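Local atomic coordinates of type IV pilus assembly protein PilF (Pseudomonas aeruginosa, PDB entry 2HO1), a protein that is needed for surface motility and adhesion by type IV pili, bringing PilQ to the outer membrane and enabling its assembly into dodecameric secretins. Residues 179-183 / 210-214; 124-129 / 146-151; 191-195 / 218-222. All coordinates share one frame; numbering follows the deposited sequence.

In the fold
All three contacts join consecutive tetratricopeptide repeats of an all-helical chain. Contact 2 comes first, between helices 121-131 and 140-153 of the repeats assigned as TPR 3 and TPR 4, and it closes before contact 1 opens, their centres lying about 21 Å apart. Contacts 1 and 3 both join TPR 5 to TPR 6 and share helix 209-221: helix 175-187 packs on its earlier part and helix 191-202 on its later part. Their segments alternate along the chain, their centres are about 11 Å apart, and they touch through Ala182 CB and Ala194 O (3.5 Å). Repeat-to-repeat packing of this kind builds the superhelix; of the three, contact 2 falls within TPR1-TPR4, the minimal region for secretin assembly.

Contact 1 of 3, residues 179-183 / 210-214; sequences LEMAD and RSLLL
Leu179 of helix 175-187 meets Arg210, Ser211 and Leu214 of helix 209-221. These are the first helices of the tetratricopeptide repeats assigned as TPR 5 and TPR 6, and they pack as successive first helices do in a TPR superhelix: the short segment axes run in the same general direction, 43° apart, with a closest approach of 11.1 Å. The two methyls of Leu179 divide the work. Leu179 CD1 lies 3.8 Å from Leu214 CD2 and also touches Ser211, while CD2 sits over one face of the Arg210 guanidinium. Glu180 starts out pointing away from the partner helix, but a bend at chi2 (-57°) brings its carboxylate back to meet the extended arginine chain. Arg210 grips it end-on, NH1 donating to Glu180 OE2 at 2.6 Å and NH2 to Glu180 OE1 at 3.1 Å. Both acceptors lie near the guanidinium plane, yet the two flat groups are turned 45° apart, so the fork is not coplanar. Beside Leu179, on the apolar side of the contact, Ala182 CB rests 3.9 Å from Leu214 CD2, the same methyl that meets Leu179. Asp183 closes the salt-bridge network, its OD2 also pairing with Lys187, so two cationic groups probably favour the ionised carboxylate. Arg210 NH2, already bound to Glu180, reaches Asp183 OD2 at 3.0 Å from above the carboxylate plane.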
ATOM      1  N   LEU A 179      -2.921  11.901 -19.161  1.00 34.87           N
ATOM      2  CA  LEU A 179      -4.295  12.287 -19.492  1.00 35.16           C
ATOM      3  C   LEU A 179      -5.182  12.269 -18.259  1.00 34.71           C
ATOM      4  O   LEU A 179      -5.998  13.174 -18.073  1.00 32.86           O
ATOM      5  CB  LEU A 179      -4.885  11.355 -20.570  1.00 36.29           C
ATOM      6  CG  LEU A 179      -6.377  11.529 -20.867  1.00 35.99           C
ATOM      7  CD1 LEU A 179      -6.626  12.849 -21.577  1.00 38.65           C
ATOM      8  CD2 LEU A 179      -6.830  10.357 -21.739  1.00 37.25           C
ATOM      9  N   GLU A 180      -5.024  11.247 -17.407  1.00 35.12           N
ATOM     10  CA  GLU A 180      -5.836  11.180 -16.193  1.00 33.99           C
ATOM     11  C   GLU A 180      -5.467  12.354 -15.295  1.00 34.47           C
ATOM     12  O   GLU A 180      -6.333  12.938 -14.656  1.00 33.54           O
ATOM     13  CB  GLU A 180      -5.626   9.860 -15.449  1.00 35.18           C
ATOM     14  CG  GLU A 180      -6.091   8.620 -16.192  1.00 36.11           C
ATOM     15  CD  GLU A 180      -7.564   8.673 -16.586  1.00 37.12           C
ATOM     16  OE1 GLU A 180      -8.385   9.180 -15.809  1.00 35.70           O
ATOM     17  OE2 GLU A 180      -7.902   8.195 -17.683  1.00 40.63           O
HETATM   18  N   MSE A 181      -4.186  12.725 -15.268  1.00 36.35           N
HETATM   19  CA  MSE A 181      -3.758  13.876 -14.461  1.00 37.25           C
HETATM   20  C   MSE A 181      -4.397  15.143 -15.013  1.00 38.18           C
HETATM   21  O   MSE A 181      -4.961  15.948 -14.263  1.00 39.03           O
HETATM   22  CB  MSE A 181      -2.227  14.040 -14.472  1.00 37.08           C
HETATM   23  CG  MSE A 181      -1.444  13.086 -13.558  1.00 41.44           C
HETATM   24 SE   MSE A 181      -1.839  13.319 -11.673  1.00 47.02          SE
HETATM   25  CE  MSE A 181      -1.475  15.178 -11.472  1.00 41.63           C
ATOM     26  N   ALA A 182      -4.303  15.332 -16.328  1.00 38.30           N
ATOM     27  CA  ALA A 182      -4.892  16.524 -16.960  1.00 38.42           C
ATOM     28  C   ALA A 182      -6.381  16.637 -16.615  1.00 38.77           C
ATOM     29  O   ALA A 182      -6.882  17.724 -16.264  1.00 40.11           O
ATOM     30  CB  ALA A 182      -4.711  16.463 -18.502  1.00 37.89           C
ATOM     31  N   ASP A 183      -7.096  15.522 -16.706  1.00 36.43           N
ATOM     32  CA  ASP A 183      -8.515  15.557 -16.406  1.00 37.52           C
ATOM     33  C   ASP A 183      -8.767  15.969 -14.958  1.00 38.99           C
ATOM     34  O   ASP A 183      -9.635  16.802 -14.675  1.00 36.47           O
ATOM     35  CB  ASP A 183      -9.149  14.196 -16.708  1.00 37.65           C
ATOM     36  CG  ASP A 183     -10.674  14.268 -16.819  1.00 42.75           C
ATOM     37  OD1 ASP A 183     -11.201  15.276 -17.364  1.00 43.20           O
ATOM     38  OD2 ASP A 183     -11.349  13.311 -16.374  1.00 43.26           O
ATOM     39  N   ARG A 210     -13.031  11.582 -25.632  1.00 46.30           N
ATOM     40  CA  ARG A 210     -12.767  12.150 -24.323  1.00 45.20           C
ATOM     41  C   ARG A 210     -11.621  13.159 -24.314  1.00 44.08           C
ATOM     42  O   ARG A 210     -11.794  14.282 -23.861  1.00 45.49           O
ATOM     43  CB  ARG A 210     -12.456  11.037 -23.321  1.00 45.57           C
ATOM     44  CG  ARG A 210     -12.116  11.560 -21.918  1.00 45.30           C
ATOM     45  CD  ARG A 210     -11.422  10.507 -21.074  1.00 44.95           C
ATOM     46  NE  ARG A 210     -11.054  11.044 -19.768  1.00 45.26           N
ATOM     47  CZ  ARG A 210     -10.250  10.430 -18.909  1.00 41.85           C
ATOM     48  NH1 ARG A 210      -9.731   9.262 -19.227  1.00 40.12           N
ATOM     49  NH2 ARG A 210      -9.969  10.991 -17.742  1.00 39.23           N
ATOM     50  N   SER A 211     -10.453  12.764 -24.803  1.00 44.70           N
ATOM     51  CA  SER A 211      -9.310  13.655 -24.791  1.00 45.82           C
ATOM     52  C   SER A 211      -9.429  14.867 -25.710  1.00 48.82           C
ATOM     53  O   SER A 211      -8.896  15.937 -25.384  1.00 50.10           O
ATOM     54  CB  SER A 211      -8.012  12.894 -25.069  1.00 43.74           C
ATOM     55  OG  SER A 211      -7.977  12.343 -26.356  1.00 43.14           O
ATOM     56  N   LEU A 212     -10.130  14.719 -26.835  1.00 47.57           N
ATOM     57  CA  LEU A 212     -10.312  15.842 -27.754  1.00 47.12           C
ATOM     58  C   LEU A 212     -11.146  16.901 -27.050  1.00 46.26           C
ATOM     59  O   LEU A 212     -10.834  18.090 -27.122  1.00 46.40           O
ATOM     60  CB  LEU A 212     -11.004  15.400 -29.069  1.00 44.57           C
ATOM     61  CG  LEU A 212     -10.103  14.582 -30.002  1.00 43.16           C
ATOM     62  CD1 LEU A 212     -10.921  13.910 -31.098  1.00 43.43           C
ATOM     63  CD2 LEU A 212      -9.015  15.492 -30.594  1.00 42.00           C
ATOM     64  N   LEU A 213     -12.186  16.477 -26.345  1.00 46.30           N
ATOM     65  CA  LEU A 213     -13.040  17.428 -25.650  1.00 46.53           C
ATOM     66  C   LEU A 213     -12.285  18.131 -24.515  1.00 48.50           C
ATOM     67  O   LEU A 213     -12.474  19.337 -24.283  1.00 49.19           O
ATOM     68  CB  LEU A 213     -14.271  16.737 -25.095  1.00 45.42           C
ATOM     69  CG  LEU A 213     -15.262  17.684 -24.417  1.00 46.29           C
ATOM     70  CD1 LEU A 213     -15.867  18.639 -25.449  1.00 45.76           C
ATOM     71  CD2 LEU A 213     -16.345  16.882 -23.746  1.00 44.61           C
ATOM     72  N   LEU A 214     -11.433  17.383 -23.815  1.00 48.37           N
ATOM     73  CA  LEU A 214     -10.654  17.953 -22.718  1.00 48.18           C
ATOM     74  C   LEU A 214      -9.704  18.995 -23.299  1.00 48.61           C
ATOM     75  O   LEU A 214      -9.549  20.080 -22.736  1.00 49.03           O
ATOM     76  CB  LEU A 214      -9.858  16.858 -21.971  1.00 44.91           C
ATOM     77  CG  LEU A 214      -8.828  17.295 -20.903  1.00 45.17           C
ATOM     78  CD1 LEU A 214      -9.504  18.203 -19.858  1.00 42.38           C
ATOM     79  CD2 LEU A 214      -8.209  16.055 -20.223  1.00 42.25           C
TER

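Contact 2 of 3, residues 124-129 / 146-151; sequences AYQRLL and NLGLVS
Leu147 pushes its CD2 methyl between Tyr125 and Leu128, and most of the packing follows from how these side chains are turned. Leu147 stands nearly square to Tyr125, bringing Leu147 CD2 to 3.7 Å from Tyr125 CD1. Leu147 CD2 also presses on Leu128 CB at 3.4 Å, a little closer than carbons normally pack. Leu129 joins more loosely, its CD2 4.2 Å from Leu147 CD2, while its CG lies over one face of the Tyr125 ring, a contact within helix 121-131. The two methyls of Val150 part: CG1, set anti to the backbone N (chi1 169°), comes within 3.9 Å of Tyr125 CD1, and CG2 turns to Ala124 CB at 3.8 Å and also meets Leu128 CD1. The segment axes run nearly antiparallel, 158° between their directions and 9.7 Å apart at closest approach. This places the second helix of the repeat assigned as TPR 3 against the first helix, 140-153, of TPR 4, the packing by which tetratricopeptide repeats are stacked in series. At the far end Leu128 lies roughly perpendicular to Asn146, and Leu128 CD1 abuts Asn146 CB at 3.5 Å. The amide of Asn146 lies beside the leucine and turns its ND2 to Asn109 on helix 105-117, with which it hydrogen-bonds. Tyr125 OH likewise reaches beyond the contact, hydrogen-bonding with Tyr163 OH and with Glu130 OE2 of the second subunit.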
ATOM      1  N   ALA A 124      -9.245  -5.323  -5.698  1.00 30.44           N
ATOM      2  CA  ALA A 124      -8.202  -4.836  -6.606  1.00 29.48           C
ATOM      3  C   ALA A 124      -7.218  -4.001  -5.774  1.00 30.75           C
ATOM      4  O   ALA A 124      -6.004  -4.246  -5.790  1.00 30.10           O
ATOM      5  CB  ALA A 124      -8.820  -3.936  -7.713  1.00 28.88           C
ATOM      6  N   TYR A 125      -7.767  -3.035  -5.036  1.00 29.10           N
ATOM      7  CA  TYR A 125      -6.972  -2.127  -4.197  1.00 28.49           C
ATOM      8  C   TYR A 125      -6.049  -2.912  -3.269  1.00 29.79           C
ATOM      9  O   TYR A 125      -4.845  -2.652  -3.215  1.00 29.74           O
ATOM     10  CB  TYR A 125      -7.911  -1.224  -3.373  1.00 28.70           C
ATOM     11  CG  TYR A 125      -7.233   0.021  -2.816  1.00 29.87           C
ATOM     12  CD1 TYR A 125      -6.796   1.044  -3.670  1.00 27.46           C
ATOM     13  CD2 TYR A 125      -7.036   0.181  -1.436  1.00 30.26           C
ATOM     14  CE1 TYR A 125      -6.182   2.185  -3.171  1.00 27.83           C
ATOM     15  CE2 TYR A 125      -6.424   1.339  -0.921  1.00 29.52           C
ATOM     16  CZ  TYR A 125      -6.002   2.329  -1.806  1.00 27.95           C
ATOM     17  OH  TYR A 125      -5.392   3.450  -1.322  1.00 28.92           O
ATOM     18  N   GLN A 126      -6.603  -3.900  -2.565  1.00 28.50           N
ATOM     19  CA  GLN A 126      -5.824  -4.723  -1.666  1.00 30.31           C
ATOM     20  C   GLN A 126      -4.649  -5.452  -2.347  1.00 31.92           C
ATOM     21  O   GLN A 126      -3.522  -5.453  -1.808  1.00 30.44           O
ATOM     22  CB  GLN A 126      -6.730  -5.745  -0.963  1.00 33.66           C
ATOM     23  CG  GLN A 126      -7.732  -5.091   0.012  1.00 41.24           C
ATOM     24  CD  GLN A 126      -8.815  -6.059   0.530  1.00 47.86           C
ATOM     25  OE1 GLN A 126      -9.211  -7.009  -0.163  1.00 50.84           O
ATOM     26  NE2 GLN A 126      -9.314  -5.801   1.747  1.00 50.35           N
ATOM     27  N   ARG A 127      -4.902  -6.075  -3.507  1.00 28.42           N
ATOM     28  CA  ARG A 127      -3.844  -6.801  -4.204  1.00 30.49           C
ATOM     29  C   ARG A 127      -2.793  -5.841  -4.708  1.00 29.32           C
ATOM     30  O   ARG A 127      -1.616  -6.146  -4.653  1.00 29.97           O
ATOM     31  CB  ARG A 127      -4.398  -7.636  -5.373  1.00 27.22           C
ATOM     32  CG  ARG A 127      -5.395  -8.688  -4.966  1.00 29.32           C
ATOM     33  CD  ARG A 127      -4.784  -9.735  -4.049  1.00 33.65           C
ATOM     34  NE  ARG A 127      -5.664 -10.880  -3.822  1.00 39.19           N
ATOM     35  CZ  ARG A 127      -5.270 -11.998  -3.207  1.00 41.63           C
ATOM     36  NH1 ARG A 127      -4.020 -12.102  -2.778  1.00 45.41           N
ATOM     37  NH2 ARG A 127      -6.114 -13.006  -3.002  1.00 40.82           N
ATOM     38  N   LEU A 128      -3.223  -4.676  -5.184  1.00 30.79           N
ATOM     39  CA  LEU A 128      -2.304  -3.671  -5.683  1.00 31.12           C
ATOM     40  C   LEU A 128      -1.438  -3.078  -4.554  1.00 31.27           C
ATOM     41  O   LEU A 128      -0.256  -2.802  -4.762  1.00 29.32           O
ATOM     42  CB  LEU A 128      -3.074  -2.572  -6.414  1.00 27.78           C
ATOM     43  CG  LEU A 128      -3.711  -3.080  -7.711  1.00 29.61           C
ATOM     44  CD1 LEU A 128      -4.730  -2.044  -8.222  1.00 26.93           C
ATOM     45  CD2 LEU A 128      -2.616  -3.366  -8.774  1.00 26.29           C
ATOM     46  N   LEU A 129      -2.019  -2.888  -3.365  1.00 31.90           N
ATOM     47  CA  LEU A 129      -1.258  -2.382  -2.225  1.00 32.01           C
ATOM     48  C   LEU A 129      -0.138  -3.382  -1.895  1.00 33.17           C
ATOM     49  O   LEU A 129       0.978  -2.997  -1.535  1.00 30.94           O
ATOM     50  CB  LEU A 129      -2.153  -2.221  -0.990  1.00 31.39           C
ATOM     51  CG  LEU A 129      -3.060  -0.997  -0.941  1.00 33.80           C
ATOM     52  CD1 LEU A 129      -3.825  -0.961   0.382  1.00 31.40           C
ATOM     53  CD2 LEU A 129      -2.213   0.247  -1.082  1.00 31.35           C
ATOM     54  N   ASN A 146      -2.581   1.631 -11.602  1.00 35.25           N
ATOM     55  CA  ASN A 146      -3.763   0.860 -11.220  1.00 33.88           C
ATOM     56  C   ASN A 146      -4.387   1.313  -9.904  1.00 32.67           C
ATOM     57  O   ASN A 146      -5.605   1.344  -9.772  1.00 34.48           O
ATOM     58  CB  ASN A 146      -3.449  -0.638 -11.190  1.00 31.93           C
ATOM     59  CG  ASN A 146      -3.349  -1.220 -12.583  1.00 34.64           C
ATOM     60  OD1 ASN A 146      -3.945  -0.689 -13.517  1.00 35.79           O
ATOM     61  ND2 ASN A 146      -2.603  -2.307 -12.733  1.00 27.91           N
ATOM     62  N   LEU A 147      -3.553   1.684  -8.947  1.00 30.98           N
ATOM     63  CA  LEU A 147      -4.040   2.182  -7.666  1.00 29.09           C
ATOM     64  C   LEU A 147      -4.792   3.478  -7.930  1.00 29.51           C
ATOM     65  O   LEU A 147      -5.827   3.753  -7.310  1.00 30.28           O
ATOM     66  CB  LEU A 147      -2.860   2.400  -6.707  1.00 25.65           C
ATOM     67  CG  LEU A 147      -2.356   1.093  -6.070  1.00 27.39           C
ATOM     68  CD1 LEU A 147      -1.002   1.331  -5.353  1.00 26.66           C
ATOM     69  CD2 LEU A 147      -3.387   0.560  -5.080  1.00 23.95           C
ATOM     70  N   GLY A 148      -4.276   4.292  -8.848  1.00 30.44           N
ATOM     71  CA  GLY A 148      -4.965   5.532  -9.197  1.00 29.43           C
ATOM     72  C   GLY A 148      -6.308   5.289  -9.891  1.00 30.98           C
ATOM     73  O   GLY A 148      -7.314   5.920  -9.567  1.00 33.23           O
ATOM     74  N   LEU A 149      -6.351   4.361 -10.837  1.00 31.34           N
ATOM     75  CA  LEU A 149      -7.612   4.098 -11.517  1.00 33.53           C
ATOM     76  C   LEU A 149      -8.647   3.546 -10.532  1.00 34.47           C
ATOM     77  O   LEU A 149      -9.807   3.976 -10.553  1.00 35.62           O
ATOM     78  CB  LEU A 149      -7.394   3.140 -12.697  1.00 33.22           C
ATOM     79  CG  LEU A 149      -6.566   3.704 -13.863  1.00 31.21           C
ATOM     80  CD1 LEU A 149      -6.079   2.560 -14.714  1.00 32.97           C
ATOM     81  CD2 LEU A 149      -7.365   4.684 -14.712  1.00 32.40           C
ATOM     82  N   VAL A 150      -8.237   2.614  -9.661  1.00 35.67           N
ATOM     83  CA  VAL A 150      -9.155   2.050  -8.662  1.00 32.16           C
ATOM     84  C   VAL A 150      -9.638   3.176  -7.739  1.00 34.35           C
ATOM     85  O   VAL A 150     -10.808   3.218  -7.350  1.00 34.39           O
ATOM     86  CB  VAL A 150      -8.460   0.927  -7.817  1.00 34.75           C
ATOM     87  CG1 VAL A 150      -9.327   0.530  -6.609  1.00 31.27           C
ATOM     88  CG2 VAL A 150      -8.180  -0.302  -8.702  1.00 32.20           C
ATOM     89  N   SER A 151      -8.754   4.111  -7.395  1.00 34.23           N
ATOM     90  CA  SER A 151      -9.150   5.205  -6.524  1.00 35.73           C
ATOM     91  C   SER A 151     -10.247   6.048  -7.180  1.00 38.61           C
ATOM     92  O   SER A 151     -11.164   6.556  -6.497  1.00 37.95           O
ATOM     93  CB  SER A 151      -7.938   6.080  -6.168  1.00 35.24           C
ATOM     94  OG  SER A 151      -7.063   5.383  -5.305  1.00 36.23           O
TER

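Contact 3 of 3, residues 191-195 / 218-222; sequences YVPAR and LAKVF
The junction between two tetratricopeptide repeats, assigned as TPR 5 and TPR 6, is closed here by the start of helix 191-202 and the end of helix 209-221. Phe222, the first residue to leave helical backbone angles after the latter helix, presents its ring to Arg195. The arginine chain is extended, with CG anti to the backbone N (chi1 174°), and it runs over the aromatic face. Arg195 CD lies 3.5 Å from the Phe222 ring centroid and only 10° off the ring normal, a CH-pi contact over the centre of the ring. Further out, Arg195 CZ is 4.2 Å from the same Phe222 centroid, which qualifies as cation-pi. The guanidinium is not stacked flat, however: its plane is 40° from the ring plane, and one of its faces carries Phe222 CB. The edge of the Phe222 ring meets the opposite backbone, with CZ 3.5 Å from Tyr191 O, and Val192 CG2 adds contact at 4.0 Å from Phe222 CZ. Tyr191 supplies a second aromatic face. Val221 CG1 sits over it, 4.1 Å from the Tyr191 ring centroid, in a further CH-pi contact, while Leu218 CD2 approaches the edge of that ring, 4.3 Å from Tyr191 CD1. Leu218 CD1, the other methyl, packs at 3.9 Å from Arg195 CA. No hydrogen bond joins the two segments. Several of these side chains, Arg195 and Phe222 among them, also touch a crystal neighbour, so their exact poses may owe something to the lattice. Within the fold, helix 175-187 backs the junction through Leu185 against Ala194 and Tyr186 against Leu218, while helix 225-238 packs on Ala219 with Thr227 and Ala228.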
ATOM      1  N   TYR A 191      -5.872  24.861 -14.117  1.00 50.54           N
ATOM      2  CA  TYR A 191      -5.589  24.902 -15.547  1.00 47.89           C
ATOM      3  C   TYR A 191      -4.169  24.836 -16.058  1.00 47.45           C
ATOM      4  O   TYR A 191      -3.923  24.172 -17.059  1.00 47.26           O
ATOM      5  CB  TYR A 191      -6.267  26.115 -16.177  1.00 47.84           C
ATOM      6  CG  TYR A 191      -7.740  26.182 -15.886  1.00 48.51           C
ATOM      7  CD1 TYR A 191      -8.601  25.157 -16.287  1.00 48.16           C
ATOM      8  CD2 TYR A 191      -8.278  27.254 -15.178  1.00 48.51           C
ATOM      9  CE1 TYR A 191      -9.962  25.205 -15.990  1.00 47.18           C
ATOM     10  CE2 TYR A 191      -9.628  27.305 -14.875  1.00 47.77           C
ATOM     11  CZ  TYR A 191     -10.460  26.283 -15.286  1.00 47.31           C
ATOM     12  OH  TYR A 191     -11.792  26.361 -15.006  1.00 47.17           O
ATOM     13  N   VAL A 192      -3.223  25.512 -15.418  1.00 47.89           N
ATOM     14  CA  VAL A 192      -1.863  25.463 -15.940  1.00 48.10           C
ATOM     15  C   VAL A 192      -1.244  24.094 -15.758  1.00 49.49           C
ATOM     16  O   VAL A 192      -0.603  23.570 -16.668  1.00 51.23           O
ATOM     17  CB  VAL A 192      -0.958  26.566 -15.307  1.00 48.60           C
ATOM     18  CG1 VAL A 192       0.482  26.438 -15.820  1.00 46.52           C
ATOM     19  CG2 VAL A 192      -1.505  27.926 -15.688  1.00 48.69           C
ATOM     20  N   PRO A 193      -1.387  23.496 -14.566  1.00 49.17           N
ATOM     21  CA  PRO A 193      -0.791  22.162 -14.418  1.00 48.52           C
ATOM     22  C   PRO A 193      -1.553  21.196 -15.355  1.00 46.87           C
ATOM     23  O   PRO A 193      -0.958  20.311 -15.965  1.00 45.81           O
ATOM     24  CB  PRO A 193      -1.035  21.826 -12.947  1.00 48.06           C
ATOM     25  CG  PRO A 193      -1.173  23.140 -12.301  1.00 50.22           C
ATOM     26  CD  PRO A 193      -1.930  23.981 -13.290  1.00 49.45           C
ATOM     27  N   ALA A 194      -2.864  21.393 -15.460  1.00 45.17           N
ATOM     28  CA  ALA A 194      -3.711  20.546 -16.308  1.00 46.18           C
ATOM     29  C   ALA A 194      -3.193  20.545 -17.733  1.00 47.22           C
ATOM     30  O   ALA A 194      -2.942  19.498 -18.329  1.00 44.82           O
ATOM     31  CB  ALA A 194      -5.150  21.053 -16.280  1.00 43.92           C
ATOM     32  N   ARG A 195      -3.031  21.751 -18.264  1.00 50.39           N
ATOM     33  CA  ARG A 195      -2.546  21.961 -19.613  1.00 51.49           C
ATOM     34  C   ARG A 195      -1.198  21.315 -19.803  1.00 50.41           C
ATOM     35  O   ARG A 195      -0.903  20.705 -20.830  1.00 50.72           O
ATOM     36  CB  ARG A 195      -2.422  23.449 -19.872  1.00 55.72           C
ATOM     37  CG  ARG A 195      -1.787  23.763 -21.200  1.00 61.61           C
ATOM     38  CD  ARG A 195      -1.807  25.238 -21.463  1.00 65.79           C
ATOM     39  NE  ARG A 195      -1.669  25.496 -22.885  1.00 69.42           N
ATOM     40  CZ  ARG A 195      -1.498  26.705 -23.398  1.00 71.76           C
ATOM     41  NH1 ARG A 195      -1.439  27.759 -22.590  1.00 72.10           N
ATOM     42  NH2 ARG A 195      -1.406  26.860 -24.716  1.00 72.76           N
ATOM     43  N   LEU A 218      -9.613  23.027 -22.682  1.00 56.33           N
ATOM     44  CA  LEU A 218      -8.397  23.644 -22.166  1.00 57.56           C
ATOM     45  C   LEU A 218      -7.980  24.791 -23.081  1.00 59.85           C
ATOM     46  O   LEU A 218      -7.576  25.856 -22.601  1.00 61.06           O
ATOM     47  CB  LEU A 218      -7.254  22.629 -22.044  1.00 55.48           C
ATOM     48  CG  LEU A 218      -7.258  21.777 -20.764  1.00 56.30           C
ATOM     49  CD1 LEU A 218      -6.090  20.794 -20.780  1.00 55.71           C
ATOM     50  CD2 LEU A 218      -7.169  22.683 -19.540  1.00 54.79           C
ATOM     51  N   ALA A 219      -8.081  24.581 -24.394  1.00 61.25           N
ATOM     52  CA  ALA A 219      -7.735  25.617 -25.375  1.00 62.02           C
ATOM     53  C   ALA A 219      -8.578  26.865 -25.103  1.00 62.44           C
ATOM     54  O   ALA A 219      -8.072  27.988 -25.087  1.00 62.10           O
ATOM     55  CB  ALA A 219      -8.001  25.106 -26.788  1.00 61.41           C
ATOM     56  N   LYS A 220      -9.871  26.656 -24.877  1.00 63.35           N
ATOM     57  CA  LYS A 220     -10.781  27.755 -24.597  1.00 64.98           C
ATOM     58  C   LYS A 220     -10.310  28.566 -23.395  1.00 65.83           C
ATOM     59  O   LYS A 220     -10.413  29.792 -23.388  1.00 66.78           O
ATOM     60  CB  LYS A 220     -12.192  27.232 -24.339  1.00 65.47           C
ATOM     61  CG  LYS A 220     -12.888  26.647 -25.570  1.00 67.20           C
ATOM     62  CD  LYS A 220     -14.343  26.338 -25.239  1.00 68.34           C
ATOM     63  CE  LYS A 220     -15.156  26.076 -26.488  1.00 70.14           C
ATOM     64  NZ  LYS A 220     -16.599  26.339 -26.233  1.00 71.75           N
ATOM     65  N   VAL A 221      -9.795  27.882 -22.379  1.00 66.26           N
ATOM     66  CA  VAL A 221      -9.304  28.559 -21.185  1.00 66.54           C
ATOM     67  C   VAL A 221      -8.073  29.410 -21.508  1.00 66.46           C
ATOM     68  O   VAL A 221      -7.935  30.525 -21.010  1.00 65.83           O
ATOM     69  CB  VAL A 221      -8.959  27.532 -20.069  1.00 67.05           C
ATOM     70  CG1 VAL A 221      -8.069  28.167 -19.009  1.00 65.44           C
ATOM     71  CG2 VAL A 221     -10.244  27.032 -19.424  1.00 66.00           C
ATOM     72  N   PHE A 222      -7.192  28.883 -22.352  1.00 66.74           N
ATOM     73  CA  PHE A 222      -5.979  29.592 -22.736  1.00 68.17           C
ATOM     74  C   PHE A 222      -6.130  30.282 -24.086  1.00 69.92           C
ATOM     75  O   PHE A 222      -5.154  30.423 -24.839  1.00 69.11           O
ATOM     76  CB  PHE A 222      -4.806  28.619 -22.785  1.00 67.54           C
ATOM     77  CG  PHE A 222      -4.422  28.077 -21.446  1.00 68.32           C
ATOM     78  CD1 PHE A 222      -3.494  28.745 -20.654  1.00 67.71           C
ATOM     79  CD2 PHE A 222      -4.990  26.897 -20.969  1.00 67.84           C
ATOM     80  CE1 PHE A 222      -3.134  28.245 -19.408  1.00 68.35           C
ATOM     81  CE2 PHE A 222      -4.640  26.391 -19.728  1.00 68.08           C
ATOM     82  CZ  PHE A 222      -3.705  27.067 -18.942  1.00 68.50           C
TER